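Local coordinates for protein 3,4-dihydroxy-2-butanone 4-phosphate synthase (Acinetobacter baumannii, PDB 6MNZ) that probably catalyses the conversion of D-ribulose 5-phosphate to formate and 3,4-dihydroxy-2-butanone 4-phosphate, an early step of riboflavin biosynthesis, at residues I49-G54 against E183-K188; K66-P71 against Q109-A114; E93-T96 against A102-A105; Q211-T216 against S220-R225; Y224-I229 against L334-V339. All blocks are in the same frame, centred on the assembly; numbering follows the deposited sequence.

Contact 1 (I49-G54 against E183-K188). With SO4 (sulfate ion), chain F.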
# COMPACT_ATOMS: atom_id res chain seq x y z
N ILE A 49 4.57 15.24 -32.94
CA ILE A 49 3.65 14.31 -33.57
C ILE A 49 4.17 13.77 -34.89
O ILE A 49 3.53 12.90 -35.48
CB ILE A 49 2.27 14.97 -33.80
CG1 ILE A 49 2.36 16.05 -34.87
CG2 ILE A 49 1.73 15.55 -32.50
CD1 ILE A 49 1.05 16.75 -35.16
N THR A 50 5.23 14.37 -35.43
CA THR A 50 5.75 14.00 -36.74
C THR A 50 6.92 13.02 -36.64
O THR A 50 6.94 12.01 -37.35
CB THR A 50 6.19 15.25 -37.51
OG1 THR A 50 5.13 16.21 -37.51
CG2 THR A 50 6.56 14.90 -38.94
N HIS A 51 7.94 13.36 -35.86
CA HIS A 51 9.18 12.60 -35.83
C HIS A 51 9.37 11.81 -34.55
O HIS A 51 10.29 10.99 -34.47
CB HIS A 51 10.37 13.55 -36.03
CG HIS A 51 10.24 14.44 -37.23
ND1 HIS A 51 10.35 13.95 -38.52
CD2 HIS A 51 9.84 15.72 -37.35
CE1 HIS A 51 10.11 14.93 -39.37
NE2 HIS A 51 9.79 16.01 -38.69
N ALA A 52 8.44 11.92 -33.60
CA ALA A 52 8.37 11.02 -32.45
C ALA A 52 7.10 10.18 -32.44
O ALA A 52 7.16 8.97 -32.18
CB ALA A 52 8.47 11.83 -31.15
N ARG A 53 5.94 10.80 -32.66
CA ARG A 53 4.70 10.09 -32.96
C ARG A 53 4.23 9.22 -31.80
O ARG A 53 3.39 8.33 -31.99
CB ARG A 53 4.86 9.24 -34.23
CG ARG A 53 5.03 10.07 -35.49
CD ARG A 53 5.41 9.21 -36.69
NE ARG A 53 6.84 8.91 -36.73
CZ ARG A 53 7.37 7.71 -36.49
NH1 ARG A 53 6.59 6.66 -36.22
NH2 ARG A 53 8.69 7.55 -36.52
N GLY A 54 4.65 9.54 -30.58
CA GLY A 54 3.98 9.09 -29.38
C GLY A 54 2.87 10.02 -28.94
O GLY A 54 2.44 10.93 -29.65
N GLU A 183 21.20 12.88 -32.77
CA GLU A 183 22.19 13.60 -33.55
C GLU A 183 21.66 14.01 -34.92
O GLU A 183 22.17 14.96 -35.51
CB GLU A 183 23.45 12.74 -33.72
CG GLU A 183 24.69 13.53 -34.12
CD GLU A 183 25.02 13.40 -35.59
OE1 GLU A 183 25.04 12.26 -36.10
OE2 GLU A 183 25.37 14.42 -36.21
N LYS A 184 20.70 13.25 -35.46
CA LYS A 184 20.11 13.62 -36.74
C LYS A 184 19.40 14.96 -36.67
O LYS A 184 19.32 15.68 -37.67
CB LYS A 184 19.13 12.53 -37.20
CG LYS A 184 18.46 12.80 -38.53
CD LYS A 184 17.62 11.61 -38.98
CE LYS A 184 17.00 11.86 -40.35
NZ LYS A 184 16.02 10.79 -40.72
N HIS A 185 18.84 15.30 -35.50
CA HIS A 185 18.05 16.51 -35.34
C HIS A 185 18.70 17.51 -34.38
O HIS A 185 18.07 18.52 -34.03
CB HIS A 185 16.65 16.16 -34.85
CG HIS A 185 15.88 15.29 -35.79
ND1 HIS A 185 14.91 15.78 -36.64
CD2 HIS A 185 15.89 13.94 -35.97
CE1 HIS A 185 14.40 14.78 -37.34
NE2 HIS A 185 14.95 13.66 -36.93
N GLY A 186 19.95 17.28 -33.98
CA GLY A 186 20.69 18.29 -33.26
C GLY A 186 20.31 18.43 -31.81
O GLY A 186 20.42 19.53 -31.25
N LEU A 187 19.76 17.38 -31.20
CA LEU A 187 19.27 17.41 -29.84
C LEU A 187 20.21 16.63 -28.93
O LEU A 187 20.75 15.60 -29.31
CB LEU A 187 17.86 16.82 -29.75
CG LEU A 187 16.83 17.42 -30.70
CD1 LEU A 187 15.52 16.65 -30.63
CD2 LEU A 187 16.60 18.90 -30.40
N LYS A 188 20.32 17.09 -27.68
CA LYS A 188 21.04 16.32 -26.68
C LYS A 188 20.11 15.31 -26.02
O LYS A 188 18.89 15.48 -25.98
CB LYS A 188 21.65 17.23 -25.61
CG LYS A 188 22.82 18.07 -26.09
CD LYS A 188 22.36 19.44 -26.56
CE LYS A 188 23.52 20.42 -26.67
NZ LYS A 188 23.11 21.66 -27.38
S SO4 F . 12.38 10.37 -38.83
O1 SO4 F . 11.31 11.33 -39.08
O2 SO4 F . 13.33 10.94 -37.87
O3 SO4 F . 11.82 9.14 -38.29
O4 SO4 F . 13.07 10.08 -40.09
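His51 ND1 gives a nearly straight hydrogen bond to O1 of a bound sulfate ion (2.8 Å, 169° at the hydrogen), while His185, across the contact, holds O2 of the same ion through NE2 at 3.3 Å. Residues 49-54 and 183-188 thus illustrate how an anion, here probably from the crystallisation liquor, can bridge two surface helix ends. A third oxygen, O4, accepts a hydrogen bond from Lys184 NZ at 3.1 Å; the lysine gets there with CG anti to its backbone N (chi1 -179°) and the rest of the chain extended. Each imidazole offers the sulfate its edge. Direct protein contact is slight: His185 CE1 stands over the rim of one His51 face, 4.2 Å from His51 CG, with the ring planes 46° apart, and Thr50 CG2 lies over the opposite face. The anion probably offsets whatever positive charge the donors carry. The side chains of His51 and Glu164, the latter predicted to be essential for catalysis, are about 12 Å apart. Phe47 of helix 42-52 meets both histidine rings, Phe181 of helix 175-184 meets His185, and Ala52 and Leu187 both rest on Leu33 of strand 31-36.

Contact 2 (K66-P71 against Q109-A114)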
# COMPACT_ATOMS: atom_id res chain seq x y z
N LYS A 66 -3.63 20.91 -8.39
CA LYS A 66 -4.60 21.42 -7.42
C LYS A 66 -5.04 22.83 -7.78
O LYS A 66 -6.24 23.13 -7.81
CB LYS A 66 -4.01 21.38 -6.01
CG LYS A 66 -5.03 21.11 -4.91
CD LYS A 66 -5.48 19.66 -4.89
CE LYS A 66 -6.67 19.46 -3.96
NZ LYS A 66 -7.24 18.09 -4.06
N GLN A 67 -4.09 23.69 -8.15
CA GLN A 67 -4.44 25.01 -8.68
C GLN A 67 -5.40 24.89 -9.86
O GLN A 67 -6.33 25.70 -9.99
CB GLN A 67 -3.17 25.76 -9.09
CG GLN A 67 -3.41 27.05 -9.84
CD GLN A 67 -2.14 27.86 -10.03
OE1 GLN A 67 -1.22 27.80 -9.22
NE2 GLN A 67 -2.07 28.60 -11.14
N LEU A 68 -5.23 23.87 -10.69
CA LEU A 68 -6.11 23.65 -11.83
C LEU A 68 -7.37 22.87 -11.47
O LEU A 68 -8.22 22.68 -12.34
CB LEU A 68 -5.36 22.92 -12.94
CG LEU A 68 -4.30 23.72 -13.70
CD1 LEU A 68 -3.46 22.78 -14.54
CD2 LEU A 68 -4.94 24.80 -14.56
N ASN A 69 -7.50 22.42 -10.22
CA ASN A 69 -8.63 21.58 -9.81
C ASN A 69 -8.75 20.36 -10.71
O ASN A 69 -9.80 20.09 -11.30
CB ASN A 69 -9.93 22.39 -9.80
CG ASN A 69 -11.09 21.61 -9.22
OD1 ASN A 69 -10.91 20.59 -8.56
ND2 ASN A 69 -12.30 22.13 -9.41
N LEU A 70 -7.62 19.69 -10.93
CA LEU A 70 -7.47 18.74 -12.03
C LEU A 70 -6.97 17.41 -11.48
O LEU A 70 -5.76 17.26 -11.20
CB LEU A 70 -6.50 19.28 -13.07
CG LEU A 70 -6.28 18.42 -14.32
CD1 LEU A 70 -7.59 18.20 -15.06
CD2 LEU A 70 -5.25 19.07 -15.22
N PRO A 71 -7.84 16.40 -11.34
CA PRO A 71 -7.43 15.17 -10.64
C PRO A 71 -6.94 14.07 -11.57
O PRO A 71 -7.20 14.11 -12.78
CB PRO A 71 -8.72 14.75 -9.91
CG PRO A 71 -9.82 15.23 -10.81
CD PRO A 71 -9.30 16.44 -11.57
N GLN A 109 -0.29 26.19 -22.86
CA GLN A 109 -0.02 27.51 -22.31
C GLN A 109 -1.02 27.87 -21.22
O GLN A 109 -0.65 28.38 -20.16
CB GLN A 109 -0.03 28.56 -23.42
CG GLN A 109 1.04 28.37 -24.48
CD GLN A 109 2.43 28.21 -23.89
OE1 GLN A 109 3.28 27.54 -24.48
NE2 GLN A 109 2.73 28.97 -22.84
N ALA A 110 -2.30 27.58 -21.46
CA ALA A 110 -3.33 27.90 -20.47
C ALA A 110 -3.08 27.16 -19.17
O ALA A 110 -3.22 27.73 -18.08
CB ALA A 110 -4.71 27.56 -21.02
N ALA A 111 -2.64 25.90 -19.25
CA ALA A 111 -2.42 25.12 -18.05
C ALA A 111 -1.24 25.65 -17.25
O ALA A 111 -1.32 25.79 -16.02
CB ALA A 111 -2.19 23.65 -18.41
N VAL A 112 -0.17 26.07 -17.93
CA VAL A 112 1.08 26.42 -17.26
C VAL A 112 1.29 27.92 -17.17
O VAL A 112 2.38 28.36 -16.77
CB VAL A 112 2.29 25.77 -17.97
CG1 VAL A 112 2.08 24.27 -18.10
CG2 VAL A 112 2.52 26.40 -19.34
N ALA A 113 0.32 28.72 -17.61
CA ALA A 113 0.31 30.14 -17.28
C ALA A 113 0.47 30.33 -15.77
O ALA A 113 0.03 29.50 -14.97
CB ALA A 113 -0.99 30.78 -17.76
N ALA A 114 1.17 31.40 -15.40
CA ALA A 114 1.62 31.55 -14.02
C ALA A 114 0.45 31.47 -13.04
O ALA A 114 0.45 30.63 -12.13
CB ALA A 114 2.36 32.88 -13.85
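Apolar packing joins Leu68 to Ala111, the pair whose CA atoms are nearest between residues 66-71 and 109-114. Leu68 CD1 lies 4.2 Å from Ala111 CB, and both leucine methyls also approach the alanine carbonyl, with CD1 and CD2 each 4.0 Å from Ala111 O. The leucine fork is therefore set against the helix backbone as much as against the small side chain. Beneath the pair runs strand 57-60, where Leu60 touches Leu68 and Leu58 touches Ala111. The contact accordingly packs the C-terminal ends of helices 62-68 and 101-112 together on one side of the mixed sheet in the DHBP synthase part of the chain. Helix 62-68 finishes in a Schellman motif: Asn69 takes positive phi, and its N bonds back to Lys66 O at 2.8 Å.

The polar contacts across the segments are made by Gln67. It reaches out with CG anti to its backbone N (chi1 171°) and the chain extended, so that NE2 makes a straight but weak hydrogen bond to Ala114 O (3.4 Å, 168° at the hydrogen). Its stronger partner is Ala116 O, just beyond the segment. Arg64 binds the same exit from the helix, bonding Ala113 O through NH1 and, weakly, Ala114 O through NH2.

Contact 3 (E93-T96 against A102-A105)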
# COMPACT_ATOMS: atom_id res chain seq x y z
N GLU A 93 -9.62 27.29 -24.01
CA GLU A 93 -10.77 27.98 -24.59
C GLU A 93 -10.31 29.14 -25.47
O GLU A 93 -10.78 30.27 -25.35
CB GLU A 93 -11.71 28.47 -23.49
CG GLU A 93 -12.12 27.39 -22.50
CD GLU A 93 -11.05 27.13 -21.45
OE1 GLU A 93 -9.89 27.53 -21.68
OE2 GLU A 93 -11.39 26.59 -20.38
N GLY A 94 -9.34 28.87 -26.35
CA GLY A 94 -9.34 29.46 -27.67
C GLY A 94 -9.34 28.42 -28.77
O GLY A 94 -8.73 28.61 -29.82
N ILE A 95 -10.04 27.32 -28.53
CA ILE A 95 -9.87 26.09 -29.30
C ILE A 95 -11.17 25.80 -30.04
O ILE A 95 -12.26 26.14 -29.56
CB ILE A 95 -9.47 24.91 -28.40
CG1 ILE A 95 -10.66 24.47 -27.55
CG2 ILE A 95 -8.28 25.29 -27.53
CD1 ILE A 95 -10.32 23.41 -26.53
N THR A 96 -11.06 25.23 -31.24
CA THR A 96 -12.21 24.64 -31.90
C THR A 96 -12.30 23.14 -31.65
O THR A 96 -13.19 22.67 -30.93
CB THR A 96 -12.15 24.91 -33.41
OG1 THR A 96 -10.80 24.72 -33.87
CG2 THR A 96 -12.60 26.32 -33.73
N ALA A 102 -1.06 24.02 -33.20
CA ALA A 102 -1.18 25.29 -32.48
C ALA A 102 -2.13 25.16 -31.30
O ALA A 102 -1.90 25.75 -30.23
CB ALA A 102 -1.65 26.39 -33.43
N GLU A 103 -3.30 24.56 -31.53
CA GLU A 103 -4.34 24.54 -30.49
C GLU A 103 -3.89 23.72 -29.29
O GLU A 103 -4.02 24.17 -28.15
CB GLU A 103 -5.64 23.98 -31.07
CG GLU A 103 -6.37 24.95 -31.98
CD GLU A 103 -7.81 24.53 -32.26
OE1 GLU A 103 -8.37 24.99 -33.28
OE2 GLU A 103 -8.43 23.91 -31.38
N ARG A 104 -3.23 22.58 -29.53
CA ARG A 104 -2.63 21.83 -28.44
C ARG A 104 -1.60 22.68 -27.70
O ARG A 104 -1.65 22.80 -26.47
CB ARG A 104 -1.98 20.56 -28.98
CG ARG A 104 -2.93 19.38 -29.09
CD ARG A 104 -2.19 18.11 -29.45
NE ARG A 104 -2.56 17.62 -30.78
CZ ARG A 104 -1.97 16.60 -31.38
NH1 ARG A 104 -1.01 15.93 -30.77
NH2 ARG A 104 -2.35 16.23 -32.60
N ALA A 105 -0.65 23.26 -28.43
CA ALA A 105 0.28 24.21 -27.83
C ALA A 105 -0.47 25.27 -27.03
O ALA A 105 -0.19 25.47 -25.84
CB ALA A 105 1.13 24.86 -28.92
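The backbones of Ile95 and Glu103 draw to 5.9 Å between their CA atoms, as the irregular loop 93-96 passes beside the first turn of helix 101-112. The arrangement is a worked example of a helix-start carboxylate gathering the N-H groups of the loop that leads into the helix, here within the alpha/beta DHBP synthase region. Glu103 leaves the helix with CG anti to its carbonyl carbon (chi1 -74°) and extends beyond it, which carries the carboxylate across to Thr96. Thr96 is held through two groups, its hydroxyl and its backbone N. OG1 donates to Glu103 OE1 (2.5 Å), which receives it on its syn lone pair. Thr96 N bonds to Glu103 OE2 at 2.9 Å along a bent path (131° at the hydrogen), from the syn side but 34° out of the carboxylate plane; the same N-H shares a weak branch to OE1. Gly98 N also bonds to OE2. Three groups, Thr96 OG1, Thr96 N and Gly98 N, thus hold the two oxygens, which should limit rotation of the carboxylate. Near a helix N terminus, its negative charge is probably favoured by the local field. On another side of the helix, Ala102 and Ala105 touch Pro42. Beside the polar grip, Ile95 CB sits 3.3 Å from Glu103 OE2, with Ile95 CG2 farther off at 4.1 Å.

Contact 4 (Q211-T216 against S220-R225)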
# COMPACT_ATOMS: atom_id res chain seq x y z
N GLN A 211 17.73 12.98 17.28
CA GLN A 211 18.70 11.99 17.74
C GLN A 211 18.17 11.29 18.99
O GLN A 211 17.53 11.89 19.85
CB GLN A 211 20.05 12.64 18.04
CG GLN A 211 21.21 11.67 18.05
CD GLN A 211 22.56 12.36 18.09
OE1 GLN A 211 22.71 13.48 17.61
NE2 GLN A 211 23.58 11.63 18.53
N ARG A 212 18.51 10.00 19.10
CA ARG A 212 18.05 9.16 20.18
C ARG A 212 19.18 8.20 20.55
O ARG A 212 20.12 7.99 19.78
CB ARG A 212 16.79 8.38 19.79
CG ARG A 212 15.50 9.19 19.84
CD ARG A 212 14.38 8.49 19.09
NE ARG A 212 13.94 7.27 19.76
CZ ARG A 212 13.09 7.24 20.78
NH1 ARG A 212 12.58 8.36 21.27
NH2 ARG A 212 12.76 6.08 21.33
N THR A 213 19.01 7.53 21.69
CA THR A 213 19.87 6.42 22.08
C THR A 213 19.02 5.18 22.30
O THR A 213 18.00 5.24 23.00
CB THR A 213 20.66 6.74 23.35
OG1 THR A 213 21.55 7.84 23.09
CG2 THR A 213 21.48 5.53 23.78
N ILE A 214 19.48 4.05 21.77
CA ILE A 214 18.74 2.80 21.83
C ILE A 214 19.65 1.73 22.43
O ILE A 214 20.86 1.71 22.18
CB ILE A 214 18.25 2.36 20.43
CG1 ILE A 214 19.39 2.45 19.42
CG2 ILE A 214 17.08 3.22 19.99
CD1 ILE A 214 19.19 1.61 18.19
N GLN A 215 19.03 0.76 23.08
CA GLN A 215 19.75 -0.33 23.73
C GLN A 215 19.43 -1.62 22.99
O GLN A 215 18.26 -1.99 22.84
CB GLN A 215 19.36 -0.44 25.21
CG GLN A 215 19.53 0.85 25.98
CD GLN A 215 20.95 1.38 25.92
OE1 GLN A 215 21.90 0.62 25.69
NE2 GLN A 215 21.12 2.67 26.16
N THR A 216 20.47 -2.25 22.44
CA THR A 216 20.32 -3.39 21.56
C THR A 216 21.12 -4.57 22.10
O THR A 216 22.09 -4.40 22.84
CB THR A 216 20.79 -3.05 20.14
OG1 THR A 216 20.27 -1.77 19.76
CG2 THR A 216 20.31 -4.09 19.16
N SER A 220 24.70 -0.38 22.39
CA SER A 220 24.00 0.89 22.37
C SER A 220 24.31 1.63 21.07
O SER A 220 25.47 1.71 20.66
CB SER A 220 24.40 1.75 23.57
OG SER A 220 24.14 1.08 24.79
N PHE A 221 23.27 2.19 20.46
CA PHE A 221 23.41 2.95 19.23
C PHE A 221 22.81 4.34 19.43
O PHE A 221 21.90 4.54 20.24
CB PHE A 221 22.73 2.25 18.05
CG PHE A 221 23.52 1.09 17.51
CD1 PHE A 221 23.16 -0.21 17.81
CD2 PHE A 221 24.59 1.30 16.66
CE1 PHE A 221 23.82 -1.28 17.24
CE2 PHE A 221 25.28 0.24 16.11
CZ PHE A 221 24.88 -1.05 16.39
N GLU A 222 23.24 5.27 18.58
CA GLU A 222 22.55 6.54 18.40
C GLU A 222 21.66 6.48 17.17
O GLU A 222 22.11 6.09 16.09
CB GLU A 222 23.56 7.69 18.26
CG GLU A 222 24.55 7.79 19.41
CD GLU A 222 23.89 8.18 20.72
OE1 GLU A 222 22.73 8.66 20.68
OE2 GLU A 222 24.54 8.06 21.77
N LEU A 223 20.38 6.83 17.35
CA LEU A 223 19.40 6.79 16.27
C LEU A 223 19.28 8.17 15.65
O LEU A 223 18.64 9.06 16.22
CB LEU A 223 18.04 6.32 16.80
CG LEU A 223 17.23 5.40 15.90
CD1 LEU A 223 17.82 4.00 15.90
CD2 LEU A 223 15.78 5.37 16.35
N TYR A 224 19.71 8.29 14.40
CA TYR A 224 19.46 9.48 13.59
C TYR A 224 18.30 9.18 12.63
O TYR A 224 18.39 8.25 11.83
CB TYR A 224 20.72 9.88 12.83
CG TYR A 224 21.90 10.22 13.72
CD1 TYR A 224 22.46 11.48 13.71
CD2 TYR A 224 22.55 9.22 14.44
CE1 TYR A 224 23.61 11.76 14.43
CE2 TYR A 224 23.62 9.52 15.27
CZ TYR A 224 24.15 10.79 15.25
OH TYR A 224 25.26 11.08 16.00
N ARG A 225 17.18 9.88 12.82
CA ARG A 225 16.05 9.81 11.90
C ARG A 225 16.17 10.91 10.85
O ARG A 225 16.21 12.10 11.19
CB ARG A 225 14.74 9.94 12.67
CG ARG A 225 14.32 8.67 13.40
CD ARG A 225 13.27 8.94 14.47
NE ARG A 225 11.92 8.60 14.02
CZ ARG A 225 10.99 9.48 13.66
NH1 ARG A 225 11.23 10.79 13.74
NH2 ARG A 225 9.79 9.05 13.28
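Gln211 sets CG anti to its backbone N (chi1 -159°) and stays extended, while Tyr224 turns its ring to the same face of the sheet, so the two side chains run together in one direction. Gln211 CG makes a CH-pi contact over the centre of the tyrosine ring, 4.2 Å from its centroid, and the amide stacks over the hydroxyl end of the ring, near CZ, with the planes 26° apart. The backbones beneath form the antiparallel hairpin of strands 206-215 and 220-228, at the edge of the mixed sheet in the GTP cyclohydrolase II-like part of the chain. Ile214 and Phe221 are a hydrogen-bonded pair, with Ile214 N to Phe221 O at 2.9 Å and Phe221 N to Ile214 O at 3.0 Å. In the next such pair, Leu223 N bonds to Arg212 O at 2.7 Å, but the return bond is weak.

Beside the Gln211-Tyr224 stack, Thr213 OG1 donates to Glu222 OE1 at 2.8 Å, from the syn side but 33° out of the carboxylate plane. On the opposite face, Ile214 CD1 touches Phe221 CB and Leu223 CD1, 3.6 Å from each. The hairpin is thus two-sided: polar and stacking pairs join the strands on the Thr213 face, while the Ile214 face is mainly apolar, and Leu261 of the second subunit packs there on Ile214.

Contact 5 (Y224-I229 against L334-V339)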
# COMPACT_ATOMS: atom_id res chain seq x y z
N TYR A 224 19.71 8.29 14.40
CA TYR A 224 19.46 9.48 13.59
C TYR A 224 18.30 9.18 12.63
O TYR A 224 18.39 8.25 11.83
CB TYR A 224 20.72 9.88 12.83
CG TYR A 224 21.90 10.22 13.72
CD1 TYR A 224 22.46 11.48 13.71
CD2 TYR A 224 22.55 9.22 14.44
CE1 TYR A 224 23.61 11.76 14.43
CE2 TYR A 224 23.62 9.52 15.27
CZ TYR A 224 24.15 10.79 15.25
OH TYR A 224 25.26 11.08 16.00
N ARG A 225 17.18 9.88 12.82
CA ARG A 225 16.05 9.81 11.90
C ARG A 225 16.17 10.91 10.85
O ARG A 225 16.21 12.10 11.19
CB ARG A 225 14.74 9.94 12.67
CG ARG A 225 14.32 8.67 13.40
CD ARG A 225 13.27 8.94 14.47
NE ARG A 225 11.92 8.60 14.02
CZ ARG A 225 10.99 9.48 13.66
NH1 ARG A 225 11.23 10.79 13.74
NH2 ARG A 225 9.79 9.05 13.28
N TYR A 226 16.10 10.52 9.58
CA TYR A 226 16.19 11.44 8.46
C TYR A 226 14.91 11.40 7.63
O TYR A 226 14.20 10.40 7.62
CB TYR A 226 17.39 11.11 7.57
CG TYR A 226 18.72 11.37 8.23
CD1 TYR A 226 19.33 10.40 9.02
CD2 TYR A 226 19.38 12.58 8.07
CE1 TYR A 226 20.60 10.58 9.51
CE2 TYR A 226 20.66 12.76 8.54
CZ TYR A 226 21.22 11.80 9.35
OH TYR A 226 22.42 12.05 9.99
N ARG A 227 14.64 12.51 6.94
CA ARG A 227 13.59 12.56 5.94
C ARG A 227 14.11 13.24 4.68
O ARG A 227 14.78 14.27 4.75
CB ARG A 227 12.36 13.32 6.46
CG ARG A 227 11.24 12.43 6.95
CD ARG A 227 9.89 13.14 6.89
NE ARG A 227 9.79 14.22 7.86
CZ ARG A 227 9.24 14.10 9.07
NH1 ARG A 227 8.83 12.92 9.51
NH2 ARG A 227 9.17 15.16 9.87
N GLU A 228 13.70 12.71 3.52
CA GLU A 228 14.08 13.26 2.23
C GLU A 228 12.91 14.02 1.61
O GLU A 228 11.75 13.80 1.95
CB GLU A 228 14.53 12.16 1.27
CG GLU A 228 15.18 12.71 0.01
CD GLU A 228 15.58 11.62 -0.97
OE1 GLU A 228 14.78 10.68 -1.15
OE2 GLU A 228 16.48 11.90 -1.79
N ILE A 229 13.25 15.01 0.77
CA ILE A 229 12.24 15.77 0.05
C ILE A 229 11.26 14.81 -0.61
O ILE A 229 11.66 13.88 -1.33
CB ILE A 229 12.91 16.67 -1.01
CG1 ILE A 229 13.90 17.63 -0.36
CG2 ILE A 229 11.86 17.42 -1.81
CD1 ILE A 229 13.30 18.54 0.69
N LEU A 334 25.57 9.96 5.38
CA LEU A 334 26.92 9.70 5.87
C LEU A 334 27.75 10.98 5.91
O LEU A 334 28.53 11.18 6.84
CB LEU A 334 27.60 8.65 4.99
CG LEU A 334 26.95 7.27 5.04
CD1 LEU A 334 27.41 6.41 3.86
CD2 LEU A 334 27.25 6.58 6.36
N ARG A 335 27.53 11.90 4.96
CA ARG A 335 28.15 13.21 5.06
C ARG A 335 27.61 13.99 6.26
O ARG A 335 28.36 14.67 6.96
CB ARG A 335 27.94 14.01 3.78
CG ARG A 335 28.51 15.42 3.83
CD ARG A 335 28.63 16.02 2.45
NE ARG A 335 27.33 16.34 1.88
CZ ARG A 335 26.90 15.95 0.68
NH1 ARG A 335 27.68 15.23 -0.12
NH2 ARG A 335 25.69 16.29 0.27
N ASP A 336 26.28 13.97 6.45
CA ASP A 336 25.69 14.67 7.58
C ASP A 336 26.24 14.14 8.90
O ASP A 336 26.41 14.91 9.85
CB ASP A 336 24.17 14.54 7.54
CG ASP A 336 23.51 15.16 8.76
OD1 ASP A 336 23.37 16.40 8.79
OD2 ASP A 336 23.09 14.40 9.66
N LEU A 337 26.56 12.85 8.96
CA LEU A 337 27.20 12.27 10.13
C LEU A 337 28.69 12.58 10.20
O LEU A 337 29.31 12.31 11.24
CB LEU A 337 26.99 10.76 10.14
CG LEU A 337 25.53 10.30 10.27
CD1 LEU A 337 25.39 8.83 9.93
CD2 LEU A 337 25.00 10.59 11.66
N GLY A 338 29.26 13.19 9.17
CA GLY A 338 30.67 13.53 9.18
C GLY A 338 31.59 12.42 8.72
O GLY A 338 32.75 12.37 9.15
N VAL A 339 31.10 11.51 7.89
CA VAL A 339 31.93 10.44 7.35
C VAL A 339 32.75 10.96 6.18
O VAL A 339 32.26 11.74 5.35
CB VAL A 339 31.04 9.25 6.92
CG1 VAL A 339 31.90 8.12 6.38
CG2 VAL A 339 30.20 8.78 8.10
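Leu337 meets two tyrosines of strand 220-228, through CG and the single methyl CD2. CB does not point straight at the strand, but CG, anti to the carbonyl carbon (chi1 -63°), brings the tip to it and comes within 3.6 Å of Tyr226 OH. At the tip, CD2 sits over the Tyr224 ring in a CH-pi contact, 3.4 Å from the centroid and 17° off the ring normal, on the face opposite the one that Gln211 takes. CD2 also lies 3.4 Å from Tyr226 OH, so one methyl touches both tyrosines, and the leucine side chain meets Ala237 and Val239 of the neighbouring strand.

Beside it, Tyr226 OH donates to Asp336 OD2; the modelled 2.5 Å is very short and its exact value doubtful. The carboxylate comes to the edge of the phenol ring, its plane nearly perpendicular to the ring's (88°). Arg208 NH1 forms a salt bridge to the same OD2, so one oxygen ties helix end and two strands. Helix 320-336 closes in a Schellman motif, with Val339 N bonded to Leu334 O at 2.8 Å and Gly338 taking the positive phi. A helix laid over a mixed sheet is plain alpha/beta packing within the GTP cyclohydrolase II-like part.

From the N terminus, three contacts nest like shells. Contact 1 closes the widest of them, between helix 42-52 and the end of helix 175-184; contact 2 lies inside it, and contact 3 inside contact 2. Contacts 2 and 3 share helix 101-112, one at its end and one at its start, and contact 3 touches contact 1 through Arg104 and Ile49. All three belong to the DHBP synthase part. Contacts 4 and 5 come after these, in the GTP cyclohydrolase II-like part: contact 4 closes a tight hairpin, and contact 5 begins on the strand where contact 4 ends and closes a loop of about a hundred residues onto the end of helix 320-336. The centres of contacts 1 and 4 are about 53 Å apart.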